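Local coordinates for protein carboxypeptidase D (Drosophila melanogaster, PDB 3MN8) that removes C-terminal arginine or lysine residues from peptides and proteins, as a zinc-dependent carboxypeptidase that processes growth factors, peptide hormones and neuropeptides, at residues Val222-Ser230 against Ser240-Lys249; His233-Leu241 against Thr277-Leu285. All coordinates share one frame; numbering follows the deposited sequence.

Contact 1: Val222-Ser230 against Ser240-Lys249; sequences VASYPYDNS and SLTPDDRVFK. With GEM ((2-guanidinoethylmercapto)succinic acid), chain G.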
loop_
_atom_site.group_PDB
_atom_site.type_symbol
_atom_site.label_atom_id
_atom_site.label_comp_id
_atom_site.label_asym_id
_atom_site.label_seq_id
_atom_site.Cartn_x
_atom_site.Cartn_y
_atom_site.Cartn_z
ATOM N N VAL A 222 0.339 -14.904 -4.377
ATOM C CA VAL A 222 -0.741 -14.345 -5.192
ATOM C C VAL A 222 -0.990 -12.865 -4.895
ATOM O O VAL A 222 -0.730 -12.382 -3.789
ATOM C CB VAL A 222 -2.073 -15.125 -4.963
ATOM C CG1 VAL A 222 -2.600 -14.869 -3.542
ATOM C CG2 VAL A 222 -3.144 -14.777 -6.025
ATOM N N ALA A 223 -1.516 -12.162 -5.891
ATOM C CA ALA A 223 -1.848 -10.758 -5.765
ATOM C C ALA A 223 -3.373 -10.603 -5.640
ATOM O O ALA A 223 -4.121 -10.856 -6.602
ATOM C CB ALA A 223 -1.313 -9.996 -6.968
ATOM N N SER A 224 -3.808 -10.194 -4.445
ATOM C CA SER A 224 -5.223 -10.128 -4.076
ATOM C C SER A 224 -5.690 -8.692 -3.911
ATOM O O SER A 224 -4.973 -7.854 -3.370
ATOM C CB SER A 224 -5.455 -10.885 -2.761
ATOM O OG SER A 224 -6.827 -10.908 -2.384
ATOM N N TYR A 225 -6.912 -8.415 -4.350
ATOM C CA TYR A 225 -7.446 -7.056 -4.358
ATOM C C TYR A 225 -8.880 -7.080 -3.881
ATOM O O TYR A 225 -9.500 -8.148 -3.851
ATOM C CB TYR A 225 -7.392 -6.486 -5.781
ATOM C CG TYR A 225 -8.002 -7.396 -6.829
ATOM C CD1 TYR A 225 -7.270 -8.437 -7.388
ATOM C CD2 TYR A 225 -9.298 -7.212 -7.259
ATOM C CE1 TYR A 225 -7.819 -9.269 -8.350
ATOM C CE2 TYR A 225 -9.859 -8.038 -8.221
ATOM C CZ TYR A 225 -9.113 -9.064 -8.764
ATOM O OH TYR A 225 -9.666 -9.890 -9.722
ATOM N N PRO A 226 -9.417 -5.908 -3.517
ATOM C CA PRO A 226 -10.797 -5.715 -3.035
ATOM C C PRO A 226 -11.892 -6.198 -4.011
ATOM O O PRO A 226 -11.664 -6.305 -5.228
ATOM C CB PRO A 226 -10.894 -4.192 -2.849
ATOM C CG PRO A 226 -9.482 -3.740 -2.651
ATOM C CD PRO A 226 -8.631 -4.663 -3.482
ATOM N N TYR A 227 -13.074 -6.505 -3.483
ATOM C CA TYR A 227 -13.333 -6.517 -2.057
ATOM C C TYR A 227 -13.037 -7.906 -1.495
ATOM O O TYR A 227 -12.975 -8.894 -2.245
ATOM C CB TYR A 227 -14.803 -6.189 -1.783
ATOM C CG TYR A 227 -15.232 -4.772 -2.065
ATOM C CD1 TYR A 227 -14.737 -3.708 -1.312
ATOM C CD2 TYR A 227 -16.175 -4.503 -3.051
ATOM C CE1 TYR A 227 -15.152 -2.416 -1.548
ATOM C CE2 TYR A 227 -16.590 -3.216 -3.299
ATOM C CZ TYR A 227 -16.072 -2.176 -2.544
ATOM O OH TYR A 227 -16.478 -0.891 -2.788
ATOM N N ASP A 228 -12.880 -7.973 -0.172
ATOM C CA ASP A 228 -12.595 -9.220 0.543
ATOM C C ASP A 228 -13.886 -9.847 1.055
ATOM O O ASP A 228 -13.894 -10.986 1.521
ATOM C CB ASP A 228 -11.646 -8.962 1.724
ATOM C CG ASP A 228 -10.170 -8.883 1.301
ATOM O OD1 ASP A 228 -9.851 -9.283 0.160
ATOM O OD2 ASP A 228 -9.324 -8.432 2.117
ATOM N N ASN A 229 -14.977 -9.093 0.980
ATOM C CA ASN A 229 -16.267 -9.592 1.452
ATOM C C ASN A 229 -17.458 -8.992 0.693
ATOM O O ASN A 229 -17.280 -8.133 -0.179
ATOM C CB ASN A 229 -16.414 -9.382 2.968
ATOM C CG ASN A 229 -16.679 -7.932 3.345
ATOM O OD1 ASN A 229 -16.696 -7.027 2.494
ATOM N ND2 ASN A 229 -16.888 -7.701 4.637
ATOM N N SER A 230 -18.665 -9.449 1.025
ATOM C CA SER A 230 -19.867 -8.943 0.369
ATOM C C SER A 230 -21.074 -8.993 1.289
ATOM O O SER A 230 -21.014 -9.593 2.360
ATOM C CB SER A 230 -20.146 -9.740 -0.906
ATOM O OG SER A 230 -20.472 -11.077 -0.601
ATOM N N SER A 240 -16.543 -10.393 -5.458
ATOM C CA SER A 240 -17.189 -9.208 -4.908
ATOM C C SER A 240 -16.404 -7.979 -5.368
ATOM O O SER A 240 -15.675 -7.357 -4.595
ATOM C CB SER A 240 -17.241 -9.281 -3.383
ATOM O OG SER A 240 -17.745 -8.072 -2.849
ATOM N N LEU A 241 -16.569 -7.634 -6.638
ATOM C CA LEU A 241 -15.714 -6.644 -7.281
ATOM C C LEU A 241 -15.929 -5.200 -6.840
ATOM O O LEU A 241 -16.915 -4.853 -6.195
ATOM C CB LEU A 241 -15.802 -6.761 -8.803
ATOM C CG LEU A 241 -15.437 -8.161 -9.296
ATOM C CD1 LEU A 241 -15.654 -8.314 -10.794
ATOM C CD2 LEU A 241 -13.997 -8.481 -8.916
ATOM N N THR A 242 -14.968 -4.367 -7.213
ATOM C CA THR A 242 -14.910 -2.984 -6.799
ATOM C C THR A 242 -15.242 -2.105 -7.996
ATOM O O THR A 242 -15.028 -2.505 -9.149
ATOM C CB THR A 242 -13.493 -2.687 -6.270
ATOM O OG1 THR A 242 -13.508 -2.682 -4.835
ATOM C CG2 THR A 242 -12.962 -1.370 -6.775
ATOM N N PRO A 243 -15.789 -0.908 -7.741
ATOM C CA PRO A 243 -16.037 -0.014 -8.875
ATOM C C PRO A 243 -14.754 0.173 -9.683
ATOM O O PRO A 243 -14.797 0.341 -10.891
ATOM C CB PRO A 243 -16.435 1.310 -8.204
ATOM C CG PRO A 243 -16.921 0.928 -6.855
ATOM C CD PRO A 243 -16.160 -0.305 -6.452
ATOM N N ASP A 244 -13.617 0.142 -9.001
ATOM C CA ASP A 244 -12.336 0.352 -9.646
ATOM C C ASP A 244 -11.648 -0.955 -9.999
ATOM O O ASP A 244 -10.425 -1.061 -9.934
ATOM C CB ASP A 244 -11.437 1.217 -8.757
ATOM C CG ASP A 244 -11.652 2.712 -8.991
ATOM O OD1 ASP A 244 -11.198 3.207 -10.047
ATOM O OD2 ASP A 244 -12.280 3.388 -8.140
ATOM N N ASP A 245 -12.432 -1.942 -10.407
ATOM C CA ASP A 245 -11.878 -3.262 -10.660
ATOM C C ASP A 245 -10.791 -3.299 -11.728
ATOM O O ASP A 245 -9.778 -3.974 -11.558
ATOM C CB ASP A 245 -12.961 -4.269 -11.025
ATOM C CG ASP A 245 -12.480 -5.680 -10.861
ATOM O OD1 ASP A 245 -12.043 -6.019 -9.739
ATOM O OD2 ASP A 245 -12.514 -6.435 -11.847
ATOM N N ARG A 246 -11.020 -2.609 -12.840
ATOM C CA ARG A 246 -10.019 -2.560 -13.894
ATOM C C ARG A 246 -8.664 -2.150 -13.310
ATOM O O ARG A 246 -7.675 -2.865 -13.447
ATOM C CB ARG A 246 -10.431 -1.582 -14.989
ATOM C CG ARG A 246 -11.790 -1.846 -15.573
ATOM C CD ARG A 246 -12.250 -0.664 -16.416
ATOM N NE ARG A 246 -11.998 -0.856 -17.844
ATOM C CZ ARG A 246 -12.145 0.096 -18.760
ATOM N NH1 ARG A 246 -12.534 1.316 -18.402
ATOM N NH2 ARG A 246 -11.896 -0.164 -20.034
ATOM N N VAL A 247 -8.624 -0.997 -12.653
ATOM C CA VAL A 247 -7.379 -0.508 -12.083
ATOM C C VAL A 247 -6.807 -1.523 -11.103
ATOM O O VAL A 247 -5.598 -1.797 -11.087
ATOM C CB VAL A 247 -7.564 0.842 -11.368
ATOM C CG1 VAL A 247 -6.355 1.148 -10.513
ATOM C CG2 VAL A 247 -7.789 1.948 -12.386
ATOM N N PHE A 248 -7.685 -2.087 -10.288
ATOM C CA PHE A 248 -7.231 -3.036 -9.289
ATOM C C PHE A 248 -6.566 -4.222 -9.950
ATOM O O PHE A 248 -5.473 -4.621 -9.552
ATOM C CB PHE A 248 -8.361 -3.448 -8.341
ATOM C CG PHE A 248 -8.392 -2.629 -7.089
ATOM C CD1 PHE A 248 -7.303 -2.624 -6.238
ATOM C CD2 PHE A 248 -9.477 -1.842 -6.782
ATOM C CE1 PHE A 248 -7.305 -1.866 -5.093
ATOM C CE2 PHE A 248 -9.484 -1.076 -5.638
ATOM C CZ PHE A 248 -8.393 -1.092 -4.787
ATOM N N LYS A 249 -7.213 -4.752 -10.984
ATOM C CA LYS A 249 -6.663 -5.865 -11.756
ATOM C C LYS A 249 -5.321 -5.500 -12.396
ATOM O O LYS A 249 -4.429 -6.345 -12.502
ATOM C CB LYS A 249 -7.665 -6.337 -12.811
ATOM C CG LYS A 249 -8.437 -7.576 -12.388
ATOM C CD LYS A 249 -9.669 -7.856 -13.244
ATOM C CE LYS A 249 -10.449 -9.024 -12.642
ATOM N NZ LYS A 249 -11.881 -9.019 -13.047
HETATM C C8 GEM G . -5.883 -13.557 4.377
HETATM S S7 GEM G . -5.734 -11.924 3.708
HETATM C C6 GEM G . -5.616 -12.292 1.980
HETATM C C5 GEM G . -6.760 -13.158 1.457
HETATM N N3 GEM G . -7.968 -12.349 1.479
HETATM C C1 GEM G . -9.213 -12.766 1.269
HETATM N N4 GEM G . -10.224 -11.908 1.321
HETATM N N2 GEM G . -9.452 -14.047 1.010
HETATM C C9 GEM G . -6.244 -13.411 5.832
HETATM O O14 GEM G . -6.269 -12.260 6.320
HETATM O O15 GEM G . -6.513 -14.434 6.496
HETATM C C10 GEM G . -4.621 -14.413 4.180
HETATM C C11 GEM G . -3.377 -13.998 4.957
HETATM O O12 GEM G . -2.301 -13.904 4.317
HETATM O O13 GEM G . -3.449 -13.801 6.197
#
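The ring of Tyr227 carries Thr242 over one face, its OG1 3.4 Å above the plane and over the centre, while Ser240 O sits at the ring's edge. Phe248 offers a face to Pro226 instead: CD stands 3.7 Å from the centroid of the Phe248 ring, displaced toward the rim, a CH-pi contact in which proline ring and phenyl cross at about a right angle. Tyr225 meets Leu241 CD2 at its ring edge, 4.2 Å from CE2. With CG lodged between its backbone N and carbonyl carbon (chi1 51°), Tyr225 swings its ring against the start of helix 245-257, where CB packs on Phe248 CD1 and OH meets CE of Lys249, the tyrosine and lysine side chains crossing obliquely. The ammonium of Lys249 turns back one helical turn to Asp245, NZ to OD2 2.9 Å, on the syn lone pair of that oxygen.

This is a case of a helix packing on the central mixed sheet of an alpha/beta fold: in this M14 zinc carboxypeptidase domain, strand 222-225, the strand next to the edge, runs nearly antiparallel to helix 245-249, at 159° and 9.5 Å between axes. A cis peptide joins Pro226 to Tyr227, and the nitrogen of that same peptide, Tyr227 N, donates to Ser240 O at 3.0 Å. Ser240 then reaches the other way, its OG giving a 2.7 Å bond to Asn229 O from above the carbonyl plane. Between these two bonds lies Asp228, its CB pointing away from 240-249 and its OD1 2.9 Å from N4 of the guanidinium of the bound (2-guanidinoethylmercapto)succinic acid.

Contact 2: His233-Leu241 against Thr277-Leu285; sequences HNECCEESL and TNGAHWYEL. With GEM ((2-guanidinoethylmercapto)succinic acid), chain G.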
loop_
_atom_site.group_PDB
_atom_site.type_symbol
_atom_site.label_atom_id
_atom_site.label_comp_id
_atom_site.label_asym_id
_atom_site.label_seq_id
_atom_site.Cartn_x
_atom_site.Cartn_y
_atom_site.Cartn_z
ATOM N N HIS A 233 -22.258 -12.388 1.858
ATOM C CA HIS A 233 -21.420 -13.121 2.815
ATOM C C HIS A 233 -21.241 -14.575 2.422
ATOM O O HIS A 233 -21.534 -15.484 3.188
ATOM C CB HIS A 233 -21.939 -12.980 4.252
ATOM C CG HIS A 233 -21.791 -11.594 4.796
ATOM N ND1 HIS A 233 -22.845 -10.709 4.882
ATOM C CD2 HIS A 233 -20.699 -10.921 5.227
ATOM C CE1 HIS A 233 -22.412 -9.558 5.369
ATOM N NE2 HIS A 233 -21.112 -9.658 5.580
ATOM N N ASN A 234 -20.754 -14.772 1.204
ATOM C CA ASN A 234 -20.424 -16.096 0.700
ATOM C C ASN A 234 -19.086 -16.575 1.261
ATOM O O ASN A 234 -18.186 -15.777 1.510
ATOM C CB ASN A 234 -20.391 -16.062 -0.832
ATOM C CG ASN A 234 -21.687 -15.502 -1.435
ATOM O OD1 ASN A 234 -22.792 -15.815 -0.969
ATOM N ND2 ASN A 234 -21.553 -14.682 -2.478
ATOM N N GLU A 235 -18.955 -17.876 1.483
ATOM C CA GLU A 235 -17.696 -18.412 2.006
ATOM C C GLU A 235 -16.534 -18.117 1.061
ATOM O O GLU A 235 -15.473 -17.658 1.491
ATOM C CB GLU A 235 -17.799 -19.916 2.256
ATOM C CG GLU A 235 -16.496 -20.564 2.713
ATOM C CD GLU A 235 -16.607 -22.081 2.797
ATOM O OE1 GLU A 235 -15.983 -22.664 3.706
ATOM O OE2 GLU A 235 -17.321 -22.697 1.967
ATOM N N CYS A 236 -16.742 -18.369 -0.228
ATOM C CA CYS A 236 -15.656 -18.268 -1.190
ATOM C C CYS A 236 -16.137 -18.307 -2.637
ATOM O O CYS A 236 -17.343 -18.351 -2.921
ATOM C CB CYS A 236 -14.682 -19.429 -0.979
ATOM S SG CYS A 236 -15.150 -20.941 -1.862
ATOM N N CYS A 237 -15.163 -18.293 -3.546
ATOM C CA CYS A 237 -15.361 -18.636 -4.953
ATOM C C CYS A 237 -16.433 -17.792 -5.609
ATOM O O CYS A 237 -17.062 -18.224 -6.572
ATOM C CB CYS A 237 -15.719 -20.122 -5.095
ATOM S SG CYS A 237 -14.919 -21.224 -3.885
ATOM N N GLU A 238 -16.648 -16.592 -5.082
ATOM C CA GLU A 238 -17.593 -15.664 -5.695
ATOM C C GLU A 238 -17.068 -14.226 -5.626
ATOM O O GLU A 238 -16.905 -13.663 -4.532
ATOM C CB GLU A 238 -18.974 -15.789 -5.035
ATOM C CG GLU A 238 -20.124 -16.062 -6.001
ATOM C CD GLU A 238 -21.286 -16.784 -5.331
ATOM O OE1 GLU A 238 -22.397 -16.838 -5.914
ATOM O OE2 GLU A 238 -21.081 -17.306 -4.215
ATOM N N GLU A 239 -16.801 -13.652 -6.803
ATOM C CA GLU A 239 -16.280 -12.292 -6.936
ATOM C C GLU A 239 -17.165 -11.216 -6.296
ATOM O O GLU A 239 -18.372 -11.136 -6.552
ATOM C CB GLU A 239 -16.046 -11.946 -8.411
ATOM C CG GLU A 239 -14.830 -12.615 -9.031
ATOM C CD GLU A 239 -14.600 -12.191 -10.472
ATOM O OE1 GLU A 239 -13.419 -12.123 -10.891
ATOM O OE2 GLU A 239 -15.595 -11.918 -11.182
ATOM N N SER A 240 -16.543 -10.393 -5.458
ATOM C CA SER A 240 -17.189 -9.208 -4.908
ATOM C C SER A 240 -16.404 -7.979 -5.368
ATOM O O SER A 240 -15.675 -7.357 -4.595
ATOM C CB SER A 240 -17.241 -9.281 -3.383
ATOM O OG SER A 240 -17.745 -8.072 -2.849
ATOM N N LEU A 241 -16.569 -7.634 -6.638
ATOM C CA LEU A 241 -15.714 -6.644 -7.281
ATOM C C LEU A 241 -15.929 -5.200 -6.840
ATOM O O LEU A 241 -16.915 -4.853 -6.195
ATOM C CB LEU A 241 -15.802 -6.761 -8.803
ATOM C CG LEU A 241 -15.437 -8.161 -9.296
ATOM C CD1 LEU A 241 -15.654 -8.314 -10.794
ATOM C CD2 LEU A 241 -13.997 -8.481 -8.916
ATOM N N THR A 277 -6.035 -12.724 -7.648
ATOM C CA THR A 277 -7.379 -13.132 -7.258
ATOM C C THR A 277 -8.112 -12.049 -6.499
ATOM O O THR A 277 -7.506 -11.182 -5.879
ATOM C CB THR A 277 -7.371 -14.366 -6.351
ATOM O OG1 THR A 277 -8.725 -14.793 -6.138
ATOM C CG2 THR A 277 -6.724 -14.034 -5.001
ATOM N N ASN A 278 -9.432 -12.111 -6.554
ATOM C CA ASN A 278 -10.279 -11.232 -5.778
ATOM C C ASN A 278 -10.325 -11.808 -4.372
ATOM O O ASN A 278 -10.487 -13.024 -4.207
ATOM C CB ASN A 278 -11.668 -11.203 -6.410
ATOM C CG ASN A 278 -12.682 -10.487 -5.570
ATOM O OD1 ASN A 278 -13.729 -11.051 -5.262
ATOM N ND2 ASN A 278 -12.400 -9.233 -5.205
ATOM N N GLY A 279 -10.157 -10.958 -3.358
ATOM C CA GLY A 279 -10.196 -11.431 -1.981
ATOM C C GLY A 279 -11.377 -12.362 -1.724
ATOM O O GLY A 279 -11.210 -13.558 -1.417
ATOM N N ALA A 280 -12.577 -11.805 -1.868
ATOM C CA ALA A 280 -13.813 -12.544 -1.643
ATOM C C ALA A 280 -13.838 -13.874 -2.387
ATOM O O ALA A 280 -14.179 -14.904 -1.804
ATOM C CB ALA A 280 -15.012 -11.693 -2.049
ATOM N N HIS A 281 -13.491 -13.843 -3.677
ATOM C CA HIS A 281 -13.515 -15.046 -4.506
ATOM C C HIS A 281 -12.583 -16.122 -3.959
ATOM O O HIS A 281 -12.899 -17.311 -4.018
ATOM C CB HIS A 281 -13.170 -14.743 -5.961
ATOM C CG HIS A 281 -13.447 -15.890 -6.881
ATOM N ND1 HIS A 281 -12.494 -16.829 -7.211
ATOM C CD2 HIS A 281 -14.584 -16.269 -7.512
ATOM C CE1 HIS A 281 -13.028 -17.730 -8.018
ATOM N NE2 HIS A 281 -14.296 -17.416 -8.213
ATOM N N TRP A 282 -11.433 -15.713 -3.437
ATOM C CA TRP A 282 -10.604 -16.647 -2.700
ATOM C C TRP A 282 -11.440 -17.199 -1.543
ATOM O O TRP A 282 -11.932 -18.340 -1.577
ATOM C CB TRP A 282 -9.358 -15.948 -2.169
ATOM C CG TRP A 282 -8.397 -16.888 -1.539
ATOM C CD1 TRP A 282 -8.550 -18.238 -1.378
ATOM C CD2 TRP A 282 -7.120 -16.556 -0.981
ATOM N NE1 TRP A 282 -7.445 -18.767 -0.756
ATOM C CE2 TRP A 282 -6.548 -17.758 -0.501
ATOM C CE3 TRP A 282 -6.404 -15.361 -0.842
ATOM C CZ2 TRP A 282 -5.295 -17.797 0.121
ATOM C CZ3 TRP A 282 -5.160 -15.401 -0.232
ATOM C CH2 TRP A 282 -4.620 -16.616 0.243
ATOM N N TYR A 283 -11.596 -16.366 -0.521
ATOM C CA TYR A 283 -12.556 -16.608 0.549
ATOM C C TYR A 283 -12.822 -15.278 1.240
ATOM O O TYR A 283 -11.920 -14.438 1.357
ATOM C CB TYR A 283 -12.038 -17.641 1.552
ATOM C CG TYR A 283 -10.686 -17.282 2.162
ATOM C CD1 TYR A 283 -10.594 -16.491 3.304
ATOM C CD2 TYR A 283 -9.505 -17.735 1.595
ATOM C CE1 TYR A 283 -9.365 -16.166 3.861
ATOM C CE2 TYR A 283 -8.279 -17.410 2.144
ATOM C CZ TYR A 283 -8.210 -16.631 3.275
ATOM O OH TYR A 283 -6.979 -16.322 3.819
ATOM N N GLU A 284 -14.063 -15.082 1.682
ATOM C CA GLU A 284 -14.449 -13.814 2.289
ATOM C C GLU A 284 -13.908 -13.662 3.698
ATOM O O GLU A 284 -13.713 -14.633 4.432
ATOM C CB GLU A 284 -15.969 -13.599 2.262
ATOM C CG GLU A 284 -16.510 -13.297 0.865
ATOM C CD GLU A 284 -17.938 -12.771 0.875
ATOM O OE1 GLU A 284 -18.555 -12.678 -0.216
ATOM O OE2 GLU A 284 -18.444 -12.450 1.974
ATOM N N LEU A 285 -13.647 -12.420 4.059
ATOM C CA LEU A 285 -13.225 -12.108 5.401
ATOM C C LEU A 285 -13.684 -10.686 5.646
ATOM O O LEU A 285 -13.857 -9.908 4.700
ATOM C CB LEU A 285 -11.706 -12.252 5.523
ATOM C CG LEU A 285 -10.808 -11.237 4.805
ATOM C CD1 LEU A 285 -10.569 -10.059 5.718
ATOM C CD2 LEU A 285 -9.479 -11.859 4.386
HETATM C C8 GEM G . -5.883 -13.557 4.377
HETATM S S7 GEM G . -5.734 -11.924 3.708
HETATM C C6 GEM G . -5.616 -12.292 1.980
HETATM C C5 GEM G . -6.760 -13.158 1.457
HETATM N N3 GEM G . -7.968 -12.349 1.479
HETATM C C1 GEM G . -9.213 -12.766 1.269
HETATM N N4 GEM G . -10.224 -11.908 1.321
HETATM N N2 GEM G . -9.452 -14.047 1.010
HETATM C C9 GEM G . -6.244 -13.411 5.832
HETATM O O14 GEM G . -6.269 -12.260 6.320
HETATM O O15 GEM G . -6.513 -14.434 6.496
HETATM C C10 GEM G . -4.621 -14.413 4.180
HETATM C C11 GEM G . -3.377 -13.998 4.957
HETATM O O12 GEM G . -2.301 -13.904 4.317
HETATM O O13 GEM G . -3.449 -13.801 6.197
#
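Asn278 reaches from its CB toward 233-241, with CG anti to the backbone N (chi1 171°) and 3.9 Å from Ser240 N. The two tip branches part: ND2 lies 4.1 Å from Leu241 CD2 and gives a weak hydrogen bond to Tyr225 O, while OD1 accepts from Ser240 N at 2.9 Å and, from the opposite face of the amide, from His281 N at 3.2 Å. The second is a capping bond, Asn278 being the N-cap residue of helix 279-282, so one oxygen caps the helix and holds the loop to it. With an alanine here, Ser240 N and His281 N would probably lose their shared acceptor, weakening the loop's hold on the helix start.

Further along, Cys237 CA lies over one face of the His281 ring, a CH-pi contact beside the Cys236-Cys237 disulfide. Glu284 N donates to Glu235 O at 2.9 Å, and Glu284 OE1 bonds to Ser230. Across the helix from the loop, the ligand N2 lies 3.4 Å over the centre of the Tyr283 ring and bonds to Gly279 O and Tyr283 O. The loop thus covers the side of the helix turned from the ligand, and the helix follows edge strand 276-278, neighbour of strand 222-225.

How the contacts relate
Leaving strand 222-225, the chain enters a loop excursion, and contact 1 closes it when 240-249 returns beside 222-230 with nine residues between. Contact 2 opens inside that excursion, at 233-241, and closes only after helix 245-257 has passed, when strand 276-278 and helix 279-282 arrive. The two closures therefore cross rather than nest, and Ser240 and Leu241 belong to both. Their centres are 10 Å apart. Strands 222-225 and 276-278 are parallel neighbours in the central sheet, linked through Ala223 and Thr277, so the pair ties helix 245-257, the excursion and the sheet edge together. Both also reach the ligand, from Asp228 in contact 1 and from the helix 279-282 region in contact 2.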